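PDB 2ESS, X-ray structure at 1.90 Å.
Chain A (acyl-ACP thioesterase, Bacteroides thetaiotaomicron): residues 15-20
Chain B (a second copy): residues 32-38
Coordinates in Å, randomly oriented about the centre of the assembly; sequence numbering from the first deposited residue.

Chain A, residues 15-20: AEPFHV
Chain B 32-38: GNHLLNC

Residues 32-38 of chain B are a segment of a longer helix that begins earlier and continues later in the chain. Phi lies between -51° and -68° and psi between -38° and -51°. Backbone hydrogen bonds of 2.9 Å run from Leu B36 N to Gly B32 O, from Asn B37 N to Asn B33 O and from Cys B38 N to His B34 O.

The chain A stretch forms no regular helix or strand. Phi/psi is -72/106 at Ala A15 and -82/154 at Glu A16, so the chain enters extended. It then turns through Pro A17 (-58/-32), Phe A18 (-88/3) and His A19 (-114/11), and Val A20 (-119/161) is extended again. His A19 N donates to Glu A16 O at 2.9 Å and closes the turn. Pro A17 has a C-gamma exo pucker.

The register is antiparallel. Glu A16 CA lies 7.5 Å from Asn B37 CA, and Phe A18 CA lies 7.2 Å from Asn B33 CA. The two stretches bury 286 Å², both sides summed.

The CA-to-CB bond of Glu A16 points toward the helix, with chi1 m, chi2 t and chi3 7°. Its OE1 accepts from two asparagines one helical turn apart. Asn B33 ND2 donates to Glu A16 OE1 at 3.0 Å with a nearly straight angle of 169°. Asn B37 ND2 to Glu A16 OE1 is shorter, 2.7 Å, but the angle of 125° makes this bond weak. Asn B33 has chi1 t and chi2 57°; its CA-to-CB bond points sideways, and its amide end comes nearer to chain A. The CA-to-CB bond of Asn B37 points toward chain A, with chi1 m and chi2 -26°.

Water 1 joins the same two asparagines to the turn. It accepts from Phe A18 N at 2.8 Å and donates to Asn B33 OD1 and Asn B37 OD1, each at 2.8 Å. Each asparagine thus uses its nitrogen for the carboxylate and its oxygen for the water.

The CA-to-CB bond of Phe A18 points toward the helix, with chi1 m and chi2 -45°. Asn B33 OD1 sits at the ring edge, near its plane, 3.1 Å from Phe A18 CD2. Phe A18 CE2 makes an apolar contact with Leu B36 CD1 at 3.7 Å; Leu B36 has chi1 m and chi2 t.

His A19 has chi1 m and chi2 170°. Its CA-to-CB bond points sideways, but the ring reaches closer, with His A19 NE2 3.7 Å from Asn B33 ND2. His A19 ND1 is 3.2 Å from Glu A16 OE1, without the angle for a hydrogen bond.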

# COMPACT_ATOMS: atom_id res chain seq x y z
N ALA A 15 5.93 10.60 -3.69
CA ALA A 15 5.24 9.53 -4.43
C ALA A 15 6.19 8.34 -4.77
O ALA A 15 7.03 8.42 -5.66
CB ALA A 15 4.61 10.10 -5.70
N GLU A 16 6.04 7.24 -4.05
CA GLU A 16 6.91 6.08 -4.23
C GLU A 16 6.47 5.21 -5.42
O GLU A 16 5.26 5.16 -5.75
CB GLU A 16 6.88 5.19 -2.97
CG GLU A 16 7.04 5.90 -1.62
CD GLU A 16 6.55 5.02 -0.42
OE1 GLU A 16 6.23 3.81 -0.61
OE2 GLU A 16 6.48 5.57 0.72
N PRO A 17 7.42 4.47 -6.03
CA PRO A 17 7.18 3.65 -7.22
C PRO A 17 6.10 2.59 -7.10
O PRO A 17 5.41 2.27 -8.08
CB PRO A 17 8.55 2.98 -7.45
CG PRO A 17 9.51 3.89 -6.82
CD PRO A 17 8.84 4.40 -5.62
N PHE A 18 5.93 2.03 -5.91
CA PHE A 18 4.90 1.01 -5.73
C PHE A 18 3.55 1.60 -5.38
O PHE A 18 2.60 0.88 -5.13
CB PHE A 18 5.36 -0.05 -4.70
CG PHE A 18 6.55 -0.85 -5.17
CD1 PHE A 18 6.59 -1.36 -6.46
CD2 PHE A 18 7.62 -1.07 -4.35
CE1 PHE A 18 7.68 -2.06 -6.90
CE2 PHE A 18 8.71 -1.78 -4.80
CZ PHE A 18 8.73 -2.27 -6.08
N HIS A 19 3.49 2.93 -5.34
CA HIS A 19 2.29 3.67 -5.03
C HIS A 19 1.76 4.48 -6.22
O HIS A 19 0.88 5.31 -6.02
CB HIS A 19 2.60 4.63 -3.89
CG HIS A 19 2.77 3.95 -2.57
ND1 HIS A 19 3.25 4.60 -1.45
CD2 HIS A 19 2.51 2.67 -2.19
CE1 HIS A 19 3.28 3.75 -0.44
NE2 HIS A 19 2.83 2.57 -0.86
N VAL A 20 2.30 4.25 -7.41
CA VAL A 20 1.81 4.91 -8.61
C VAL A 20 1.29 3.92 -9.63
O VAL A 20 1.61 2.74 -9.56
CB VAL A 20 2.89 5.81 -9.27
CG1 VAL A 20 3.34 6.90 -8.28
CG2 VAL A 20 4.03 4.95 -9.91
N GLY B 32 8.31 -5.47 2.56
CA GLY B 32 9.00 -5.51 1.25
C GLY B 32 9.07 -4.14 0.58
O GLY B 32 10.13 -3.71 0.16
N ASN B 33 7.94 -3.44 0.55
CA ASN B 33 7.86 -2.05 0.02
C ASN B 33 8.89 -1.14 0.72
O ASN B 33 9.69 -0.46 0.04
CB ASN B 33 6.44 -1.46 0.14
CG ASN B 33 6.34 -0.04 -0.50
OD1 ASN B 33 6.63 0.13 -1.66
ND2 ASN B 33 5.99 0.96 0.28
N HIS B 34 8.91 -1.16 2.05
CA HIS B 34 9.89 -0.36 2.80
C HIS B 34 11.35 -0.74 2.46
O HIS B 34 12.20 0.14 2.26
CB HIS B 34 9.64 -0.47 4.30
CG HIS B 34 8.39 0.24 4.75
ND1 HIS B 34 8.06 1.50 4.32
CD2 HIS B 34 7.42 -0.12 5.62
CE1 HIS B 34 6.93 1.88 4.89
NE2 HIS B 34 6.53 0.92 5.69
N LEU B 35 11.65 -2.03 2.45
CA LEU B 35 13.02 -2.50 2.13
C LEU B 35 13.45 -2.00 0.76
O LEU B 35 14.51 -1.41 0.63
CB LEU B 35 13.12 -4.03 2.22
CG LEU B 35 12.74 -4.68 3.57
CD1 LEU B 35 12.84 -6.22 3.45
CD2 LEU B 35 13.55 -4.13 4.78
N LEU B 36 12.62 -2.20 -0.27
CA LEU B 36 12.98 -1.80 -1.63
C LEU B 36 13.10 -0.29 -1.79
O LEU B 36 14.01 0.20 -2.43
CB LEU B 36 11.99 -2.41 -2.63
CG LEU B 36 11.96 -3.95 -2.61
CD1 LEU B 36 11.00 -4.54 -3.71
CD2 LEU B 36 13.38 -4.53 -2.75
N ASN B 37 12.21 0.47 -1.15
CA ASN B 37 12.33 1.93 -1.14
C ASN B 37 13.61 2.37 -0.45
O ASN B 37 14.24 3.35 -0.87
CB ASN B 37 11.14 2.59 -0.44
CG ASN B 37 9.85 2.57 -1.28
OD1 ASN B 37 9.89 2.52 -2.49
ND2 ASN B 37 8.71 2.65 -0.61
N CYS B 38 13.99 1.67 0.63
CA CYS B 38 15.21 2.04 1.39
C CYS B 38 16.51 1.80 0.57
O CYS B 38 17.46 2.61 0.60
CB CYS B 38 15.29 1.33 2.76
SG CYS B 38 14.12 2.01 3.94
O HOH W 1 7.36 2.04 -3.55